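Local structure of fucoxanthin chlorophyll a/c-binding protein Lhcq11 (Chaetoceros gracilis, 6L4U) at residues S98-G103 with R213-G218; R104-A109 with L220-V225. The protein binds chlorophylls a and c, fucoxanthin and diadinoxanthin, and probably serves as a light-harvesting antenna passing energy to a photosystem. All coordinates share one frame; numbering follows the deposited sequence.

Contact 1: residues S98-G103 with R213-G218; sequences SEVKHG and REIKNG. With CLA (chlorophyll a), chain B.
I215 and V100 meet through their branches: CG1 of V100 lies 3.7 Å from CG1 of I215, with CD1 of I215 slightly farther off. Each CG1 is anti to its own carbonyl carbon, and the two side chains pass each other at a slant. One turn on, G103 and G218 bring the backbones together, their CA atoms only 4.1 Å apart. Neither residue has a side chain, and G103 CA lies 3.9 Å from G218 O, in agreement with this close backbone approach. The segment axes run 8.9 Å apart at 55°, consistent with the crossed pair of membrane helices central to the chlorophyll a/b-binding fold. The other branch of I215, CG2, rests 3.6 Å from E99 OE2. That carboxylate, carried on a chain whose CG is anti to the backbone N (chi1 178°), reaches over the chlorophyll a macrocycle, where OE1 binds the magnesium at 2.5 Å. E99 OE2 also forms a salt bridge with R219, just past the second segment, which probably balances its charge. H102 belongs to the same chlorophyll pocket: CAB of the pigment sits 3.9 Å above its ring plane, toward the rim.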
loop_
_atom_site.group_PDB
_atom_site.type_symbol
_atom_site.label_atom_id
_atom_site.label_comp_id
_atom_site.label_asym_id
_atom_site.label_seq_id
_atom_site.Cartn_x
_atom_site.Cartn_y
_atom_site.Cartn_z
ATOM N N SER Y 98 21.071 3.836 -67.063
ATOM C CA SER Y 98 19.624 3.733 -67.091
ATOM C C SER Y 98 19.026 4.201 -68.407
ATOM O O SER Y 98 17.875 3.862 -68.689
ATOM C CB SER Y 98 19.007 4.523 -65.942
ATOM O OG SER Y 98 17.605 4.350 -65.949
ATOM N N GLU Y 99 19.762 4.975 -69.213
ATOM C CA GLU Y 99 19.254 5.310 -70.541
ATOM C C GLU Y 99 19.275 4.092 -71.453
ATOM O O GLU Y 99 18.292 3.817 -72.150
ATOM C CB GLU Y 99 20.049 6.459 -71.173
ATOM C CG GLU Y 99 19.556 6.788 -72.589
ATOM C CD GLU Y 99 19.884 8.189 -73.088
ATOM O OE1 GLU Y 99 20.624 8.940 -72.433
ATOM O OE2 GLU Y 99 19.377 8.551 -74.163
ATOM N N VAL Y 100 20.378 3.338 -71.447
ATOM C CA VAL Y 100 20.466 2.180 -72.329
ATOM C C VAL Y 100 19.601 1.035 -71.814
ATOM O O VAL Y 100 19.126 0.217 -72.604
ATOM C CB VAL Y 100 21.934 1.751 -72.532
ATOM C CG1 VAL Y 100 22.735 2.895 -73.120
ATOM C CG2 VAL Y 100 22.570 1.279 -71.240
ATOM N N LYS Y 101 19.349 0.965 -70.505
ATOM C CA LYS Y 101 18.445 -0.068 -70.016
ATOM C C LYS Y 101 16.996 0.293 -70.308
ATOM O O LYS Y 101 16.168 -0.592 -70.546
ATOM C CB LYS Y 101 18.649 -0.302 -68.522
ATOM C CG LYS Y 101 18.054 -1.612 -68.040
ATOM C CD LYS Y 101 18.095 -1.727 -66.538
ATOM C CE LYS Y 101 19.004 -2.858 -66.107
ATOM N NZ LYS Y 101 18.741 -3.262 -64.703
ATOM N N HIS Y 102 16.674 1.587 -70.290
ATOM C CA HIS Y 102 15.364 2.027 -70.750
ATOM C C HIS Y 102 15.213 1.829 -72.250
ATOM O O HIS Y 102 14.116 1.517 -72.726
ATOM C CB HIS Y 102 15.146 3.497 -70.408
ATOM C CG HIS Y 102 14.578 3.734 -69.046
ATOM N ND1 HIS Y 102 15.366 3.882 -67.927
ATOM C CD2 HIS Y 102 13.299 3.878 -68.628
ATOM C CE1 HIS Y 102 14.598 4.096 -66.875
ATOM N NE2 HIS Y 102 13.339 4.093 -67.273
ATOM N N GLY Y 103 16.300 2.005 -73.004
ATOM C CA GLY Y 103 16.208 1.913 -74.451
ATOM C C GLY Y 103 16.078 0.487 -74.943
ATOM O O GLY Y 103 15.209 0.179 -75.761
ATOM N N ARG Y 213 25.022 3.905 -81.730
ATOM C CA ARG Y 213 23.823 3.586 -82.490
ATOM C C ARG Y 213 22.781 2.831 -81.680
ATOM O O ARG Y 213 21.603 2.861 -82.044
ATOM C CB ARG Y 213 24.187 2.769 -83.729
ATOM C CG ARG Y 213 24.913 3.567 -84.791
ATOM C CD ARG Y 213 24.659 2.980 -86.160
ATOM N NE ARG Y 213 25.599 1.917 -86.494
ATOM C CZ ARG Y 213 26.416 1.962 -87.538
ATOM N NH1 ARG Y 213 26.387 3.008 -88.350
ATOM N NH2 ARG Y 213 27.247 0.958 -87.779
ATOM N N GLU Y 214 23.182 2.150 -80.607
ATOM C CA GLU Y 214 22.234 1.473 -79.733
ATOM C C GLU Y 214 21.396 2.461 -78.941
ATOM O O GLU Y 214 20.202 2.228 -78.718
ATOM C CB GLU Y 214 22.979 0.541 -78.774
ATOM C CG GLU Y 214 22.079 -0.322 -77.912
ATOM C CD GLU Y 214 22.859 -1.235 -76.995
ATOM O OE1 GLU Y 214 23.040 -2.419 -77.348
ATOM O OE2 GLU Y 214 23.288 -0.771 -75.921
ATOM N N ILE Y 215 22.009 3.570 -78.526
ATOM C CA ILE Y 215 21.305 4.573 -77.740
ATOM C C ILE Y 215 20.290 5.307 -78.603
ATOM O O ILE Y 215 19.139 5.505 -78.198
ATOM C CB ILE Y 215 22.317 5.541 -77.107
ATOM C CG1 ILE Y 215 23.338 4.765 -76.282
ATOM C CG2 ILE Y 215 21.606 6.539 -76.222
ATOM C CD1 ILE Y 215 24.346 5.635 -75.575
ATOM N N LYS Y 216 20.693 5.699 -79.814
ATOM C CA LYS Y 216 19.814 6.471 -80.687
ATOM C C LYS Y 216 18.660 5.630 -81.211
ATOM O O LYS Y 216 17.522 6.107 -81.288
ATOM C CB LYS Y 216 20.616 7.047 -81.847
ATOM C CG LYS Y 216 21.547 8.161 -81.462
ATOM C CD LYS Y 216 21.740 9.088 -82.630
ATOM C CE LYS Y 216 23.081 9.766 -82.568
ATOM N NZ LYS Y 216 23.446 10.421 -83.851
ATOM N N ASN Y 217 18.928 4.373 -81.571
ATOM C CA ASN Y 217 17.856 3.473 -81.975
ATOM C C ASN Y 217 17.003 3.039 -80.794
ATOM O O ASN Y 217 15.882 2.556 -80.995
ATOM C CB ASN Y 217 18.438 2.247 -82.683
ATOM C CG ASN Y 217 18.863 2.545 -84.098
ATOM O OD1 ASN Y 217 18.098 2.349 -85.043
ATOM N ND2 ASN Y 217 20.090 3.021 -84.256
ATOM N N GLY Y 218 17.516 3.202 -79.576
ATOM C CA GLY Y 218 16.758 2.969 -78.367
ATOM C C GLY Y 218 15.956 4.179 -77.942
ATOM O O GLY Y 218 14.848 4.024 -77.425
HETATM MG MG CLA B . 19.046 10.853 -72.773
HETATM C CHA CLA B . 21.713 13.021 -73.093
HETATM C CHB CLA B . 20.107 10.126 -69.631
HETATM C CHC CLA B . 16.155 9.169 -72.356
HETATM C CHD CLA B . 17.708 12.253 -75.945
HETATM N NA CLA B . 20.595 11.489 -71.549
HETATM C C1A CLA B . 21.603 12.242 -71.805
HETATM C C2A CLA B . 22.656 12.355 -70.723
HETATM C C3A CLA B . 22.134 11.370 -69.700
HETATM C C4A CLA B . 20.852 10.972 -70.343
HETATM C CMA CLA B . 23.061 10.163 -69.678
HETATM C CAA CLA B . 22.623 13.771 -70.096
HETATM C CBA CLA B . 22.565 13.954 -68.575
HETATM C CGA CLA B . 21.159 14.290 -68.136
HETATM O O1A CLA B . 20.689 15.400 -68.305
HETATM O O2A CLA B . 20.355 13.253 -67.516
HETATM N NB CLA B . 18.251 9.812 -71.210
HETATM C C1B CLA B . 18.817 9.553 -70.032
HETATM C C2B CLA B . 18.033 8.646 -69.151
HETATM C C3B CLA B . 16.846 8.367 -69.981
HETATM C C4B CLA B . 17.092 9.149 -71.223
HETATM C CMB CLA B . 18.332 8.134 -67.773
HETATM C CAB CLA B . 15.680 7.514 -69.641
HETATM C CBB CLA B . 14.463 8.016 -69.567
HETATM N NC CLA B . 17.325 10.755 -73.911
HETATM C C1C CLA B . 16.266 10.002 -73.565
HETATM C C2C CLA B . 15.128 10.046 -74.522
HETATM C C3C CLA B . 15.603 10.957 -75.570
HETATM C C4C CLA B . 16.956 11.322 -75.090
HETATM C CMC CLA B . 13.798 9.353 -74.475
HETATM C CAC CLA B . 14.884 11.399 -76.822
HETATM C CBC CLA B . 14.138 12.663 -76.465
HETATM N ND CLA B . 19.459 12.280 -74.168
HETATM C C1D CLA B . 18.993 12.722 -75.451
HETATM C C2D CLA B . 19.885 13.641 -76.192
HETATM C C3D CLA B . 20.992 13.737 -75.214
HETATM C C4D CLA B . 20.664 12.954 -74.119
HETATM C CMD CLA B . 19.866 14.354 -77.513
HETATM C CAD CLA B . 22.302 14.365 -74.947
HETATM O OBD CLA B . 22.929 15.147 -75.746
HETATM C CBD CLA B . 22.794 13.886 -73.644
HETATM C CGD CLA B . 23.923 12.966 -73.981
HETATM O O1D CLA B . 23.748 11.761 -74.036
HETATM O O2D CLA B . 25.238 13.493 -74.283
HETATM C CED CLA B . 26.137 12.705 -75.054
HETATM C C1 CLA B . 18.992 13.167 -67.901
HETATM C C2 CLA B . 18.058 12.815 -66.768
HETATM C C3 CLA B . 16.924 12.133 -67.017
HETATM C C4 CLA B . 16.568 11.724 -68.417
HETATM C C5 CLA B . 15.975 11.785 -65.899
HETATM C C6 CLA B . 14.778 12.731 -65.837
HETATM C C7 CLA B . 13.538 12.092 -66.455
HETATM C C8 CLA B . 12.312 12.973 -66.318
HETATM C C9 CLA B . 11.355 12.384 -65.289
HETATM C C10 CLA B . 11.652 13.124 -67.681
HETATM C C11 CLA B . 10.382 13.958 -67.595
HETATM C C12 CLA B . 9.364 13.479 -68.618
HETATM C C13 CLA B . 9.808 13.838 -70.028
HETATM C C14 CLA B . 9.650 15.330 -70.294
HETATM C C15 CLA B . 9.006 13.009 -71.019
HETATM C C16 CLA B . 7.526 13.371 -71.023
HETATM C C17 CLA B . 6.830 12.820 -72.263
HETATM C C18 CLA B . 6.950 11.303 -72.331
HETATM C C19 CLA B . 7.466 10.859 -73.695
HETATM C C20 CLA B . 5.621 10.636 -71.999
#

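Contact 2: residues R104-A109 with L220-V225. With A86 ((3S,3'S,5R,5'R,6S,6'R,8'R)-3,5'-dihydroxy-8-oxo-6',7'-didehydro-5,5',6,6',7,8-hexahydro-5,6-epoxy-beta,beta-caroten-3'- yl acetate), chain C.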
loop_
_atom_site.group_PDB
_atom_site.type_symbol
_atom_site.label_atom_id
_atom_site.label_comp_id
_atom_site.label_asym_id
_atom_site.label_seq_id
_atom_site.Cartn_x
_atom_site.Cartn_y
_atom_site.Cartn_z
ATOM N N ARG Y 104 16.930 -0.408 -74.432
ATOM C CA ARG Y 104 16.954 -1.786 -74.908
ATOM C C ARG Y 104 15.718 -2.570 -74.488
ATOM O O ARG Y 104 15.396 -3.579 -75.120
ATOM C CB ARG Y 104 18.225 -2.479 -74.414
ATOM C CG ARG Y 104 19.492 -1.884 -75.008
ATOM C CD ARG Y 104 20.746 -2.579 -74.520
ATOM N NE ARG Y 104 21.087 -2.298 -73.133
ATOM C CZ ARG Y 104 22.283 -2.538 -72.608
ATOM N NH1 ARG Y 104 23.244 -3.056 -73.358
ATOM N NH2 ARG Y 104 22.523 -2.257 -71.335
ATOM N N ILE Y 105 15.014 -2.125 -73.451
ATOM C CA ILE Y 105 13.735 -2.737 -73.116
ATOM C C ILE Y 105 12.636 -2.209 -74.028
ATOM O O ILE Y 105 11.826 -2.980 -74.554
ATOM C CB ILE Y 105 13.423 -2.509 -71.625
ATOM C CG1 ILE Y 105 14.368 -3.355 -70.773
ATOM C CG2 ILE Y 105 11.971 -2.844 -71.303
ATOM C CD1 ILE Y 105 14.117 -3.267 -69.294
ATOM N N ALA Y 106 12.616 -0.895 -74.269
ATOM C CA ALA Y 106 11.597 -0.308 -75.131
ATOM C C ALA Y 106 11.803 -0.641 -76.604
ATOM O O ALA Y 106 10.859 -0.515 -77.388
ATOM C CB ALA Y 106 11.558 1.206 -74.945
ATOM N N MET Y 107 13.009 -1.050 -77.001
ATOM C CA MET Y 107 13.200 -1.545 -78.361
ATOM C C MET Y 107 12.501 -2.884 -78.552
ATOM O O MET Y 107 11.805 -3.095 -79.551
ATOM C CB MET Y 107 14.689 -1.670 -78.673
ATOM C CG MET Y 107 15.393 -0.368 -78.965
ATOM S SD MET Y 107 17.020 -0.593 -79.711
ATOM C CE MET Y 107 18.080 -0.549 -78.272
ATOM N N ALA Y 108 12.679 -3.801 -77.600
ATOM C CA ALA Y 108 12.003 -5.091 -77.670
ATOM C C ALA Y 108 10.506 -4.957 -77.427
ATOM O O ALA Y 108 9.714 -5.683 -78.037
ATOM C CB ALA Y 108 12.615 -6.059 -76.660
ATOM N N ALA Y 109 10.099 -4.038 -76.548
ATOM C CA ALA Y 109 8.685 -3.888 -76.227
ATOM C C ALA Y 109 7.907 -3.171 -77.321
ATOM O O ALA Y 109 6.676 -3.265 -77.342
ATOM C CB ALA Y 109 8.520 -3.140 -74.904
ATOM N N LEU Y 220 14.534 6.436 -79.846
ATOM C CA LEU Y 220 13.329 6.560 -80.655
ATOM C C LEU Y 220 12.304 5.496 -80.278
ATOM O O LEU Y 220 11.103 5.677 -80.498
ATOM C CB LEU Y 220 13.704 6.482 -82.136
ATOM C CG LEU Y 220 12.725 7.005 -83.187
ATOM C CD1 LEU Y 220 13.484 7.744 -84.271
ATOM C CD2 LEU Y 220 11.947 5.868 -83.801
ATOM N N ALA Y 221 12.756 4.386 -79.691
ATOM C CA ALA Y 221 11.816 3.367 -79.244
ATOM C C ALA Y 221 11.060 3.799 -77.999
ATOM O O ALA Y 221 9.879 3.464 -77.852
ATOM C CB ALA Y 221 12.545 2.058 -78.975
ATOM N N MET Y 222 11.718 4.528 -77.095
ATOM C CA MET Y 222 11.059 4.951 -75.864
ATOM C C MET Y 222 9.988 5.996 -76.146
ATOM O O MET Y 222 8.922 5.981 -75.522
ATOM C CB MET Y 222 12.094 5.465 -74.865
ATOM C CG MET Y 222 13.251 4.502 -74.684
ATOM S SD MET Y 222 14.796 5.211 -74.092
ATOM C CE MET Y 222 14.217 6.171 -72.718
ATOM N N ILE Y 223 10.233 6.890 -77.107
ATOM C CA ILE Y 223 9.162 7.783 -77.534
ATOM C C ILE Y 223 8.192 7.052 -78.457
ATOM O O ILE Y 223 7.059 7.503 -78.659
ATOM C CB ILE Y 223 9.734 9.051 -78.196
ATOM C CG1 ILE Y 223 10.492 8.702 -79.472
ATOM C CG2 ILE Y 223 10.649 9.781 -77.235
ATOM C CD1 ILE Y 223 10.887 9.894 -80.290
ATOM N N GLY Y 224 8.609 5.920 -79.029
ATOM C CA GLY Y 224 7.674 5.094 -79.771
ATOM C C GLY Y 224 6.778 4.277 -78.860
ATOM O O GLY Y 224 5.584 4.115 -79.129
ATOM N N VAL Y 225 7.342 3.746 -77.771
ATOM C CA VAL Y 225 6.548 3.029 -76.780
ATOM C C VAL Y 225 5.632 3.962 -75.998
ATOM O O VAL Y 225 4.443 3.654 -75.831
ATOM C CB VAL Y 225 7.478 2.237 -75.843
ATOM C CG1 VAL Y 225 6.744 1.754 -74.618
ATOM C CG2 VAL Y 225 8.045 1.039 -76.576
HETATM C C A86 C . 14.870 2.189 -81.853
HETATM O O A86 C . 20.746 -4.618 -83.741
HETATM C C1 A86 C . 13.695 1.520 -82.643
HETATM C C10 A86 C . 18.260 -5.700 -82.640
HETATM C C11 A86 C . 19.611 -6.233 -82.499
HETATM C C12 A86 C . 19.855 -7.393 -81.568
HETATM C C13 A86 C . 20.777 -5.687 -83.249
HETATM C C14 A86 C . 22.127 -6.665 -83.386
HETATM C C15 A86 C . 23.387 -5.837 -83.816
HETATM C C16 A86 C . 23.928 -6.079 -85.219
HETATM C C17 A86 C . 25.032 -7.134 -85.303
HETATM C C18 A86 C . 26.155 -6.808 -84.430
HETATM C C19 A86 C . 25.675 -6.760 -82.935
HETATM C C2 A86 C . 13.676 0.123 -82.876
HETATM C C20 A86 C . 24.442 -5.726 -82.763
HETATM C C21 A86 C . 23.948 -6.048 -81.300
HETATM C C22 A86 C . 22.772 -6.523 -86.171
HETATM C C23 A86 C . 24.461 -4.769 -85.776
HETATM C C24 A86 C . 12.539 2.348 -83.189
HETATM C C25 A86 C . 11.249 2.192 -82.599
HETATM C C26 A86 C . 9.829 2.940 -82.996
HETATM C C27 A86 C . 9.543 4.258 -83.467
HETATM C C28 A86 C . 10.578 5.284 -83.720
HETATM C C29 A86 C . 7.991 4.615 -83.740
HETATM C C3 A86 C . 14.714 -0.808 -82.403
HETATM C C30 A86 C . 7.517 5.941 -84.173
HETATM C C31 A86 C . 6.983 7.215 -84.590
HETATM C C32 A86 C . 5.491 7.569 -84.321
HETATM C C33 A86 C . 5.171 9.055 -84.059
HETATM C C34 A86 C . 5.944 10.072 -84.922
HETATM C C35 A86 C . 7.462 9.766 -84.994
HETATM C C36 A86 C . 7.859 8.298 -85.275
HETATM C C37 A86 C . 7.879 8.065 -86.807
HETATM C C4 A86 C . 14.480 -2.190 -82.522
HETATM C C40 A86 C . 4.576 7.033 -85.459
HETATM C C41 A86 C . 5.088 6.808 -83.029
HETATM C C5 A86 C . 15.528 -3.384 -82.007
HETATM C C6 A86 C . 14.998 -4.690 -81.997
HETATM C C7 A86 C . 13.496 -4.905 -82.469
HETATM C C8 A86 C . 15.805 -6.007 -81.511
HETATM C C9 A86 C . 17.189 -6.422 -81.782
HETATM O O1 A86 C . 23.612 -4.551 -83.121
HETATM O O2 A86 C . 27.157 -7.792 -84.561
HETATM O O3 A86 C . 9.175 8.136 -84.807
HETATM O O4 A86 C . 5.387 10.150 -86.219
#
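A106 faces helix 208-230 and is met there by three residues, A221, M222 and V225. Its CB touches CG of M222, while its carbonyl takes apolar contacts: CG2 of V225 comes to 3.3 Å from A106 O, and A221 CB to 3.5 Å from that same oxygen. The V225 branch that does this is anti to its own carbonyl carbon. Small side chains at A106 and A221 agree with an axis separation of 8.0 Å for the two segments, which run at 55° to each other.

M107 can be traced outward. Its CB leaves the helix away from the partner segment and lies 3.8 Å from C3 of the fucoxanthin A86. CG, anti to the carbonyl carbon (chi1 -77°), turns back along the flank, so that it is both 3.7 Å from A221 CB and 3.5 Å from A86 C3. SD stays on the polyene, 3.6 Å from C3, and the bend at chi3 delivers CE to within 3.5 Å of the E214 carbonyl O. The thioether thus lies between the polyene and helix 208-230. L220 also borders A86, but its CD2 is modelled implausibly close to the chain, so that detail is doubtful. With the diadinoxanthin DD6 touching A106, A109 and M222, the arrangement matches the crossed helices with carotenoids in their grooves known from light-harvesting complexes.

How the contacts relate
Contacts 1 and 2 are successive levels of one interface: both join helix 89-115 to helix 208-230 at 55°, their centres about 8 Å apart, and every touching residue in either is buried. Their chemistry differs. Contact 1 combines a glycine crossing with charged groups that serve chlorophyll, whereas contact 2 is alanine, valine and methionine packed among carotenoids. The two are joined physically, for M222 SD lies 3.6 Å from G103 CA, and R104 NH1 forms a long, weak ion pair with E214 OE2. E214 approaches a chlorophyll c1, and this weaker pair is arranged in the reverse sense of the E99–R219 bridge, consistent with the family's pseudo-twofold exchange of glutamate and arginine between the crossed helices.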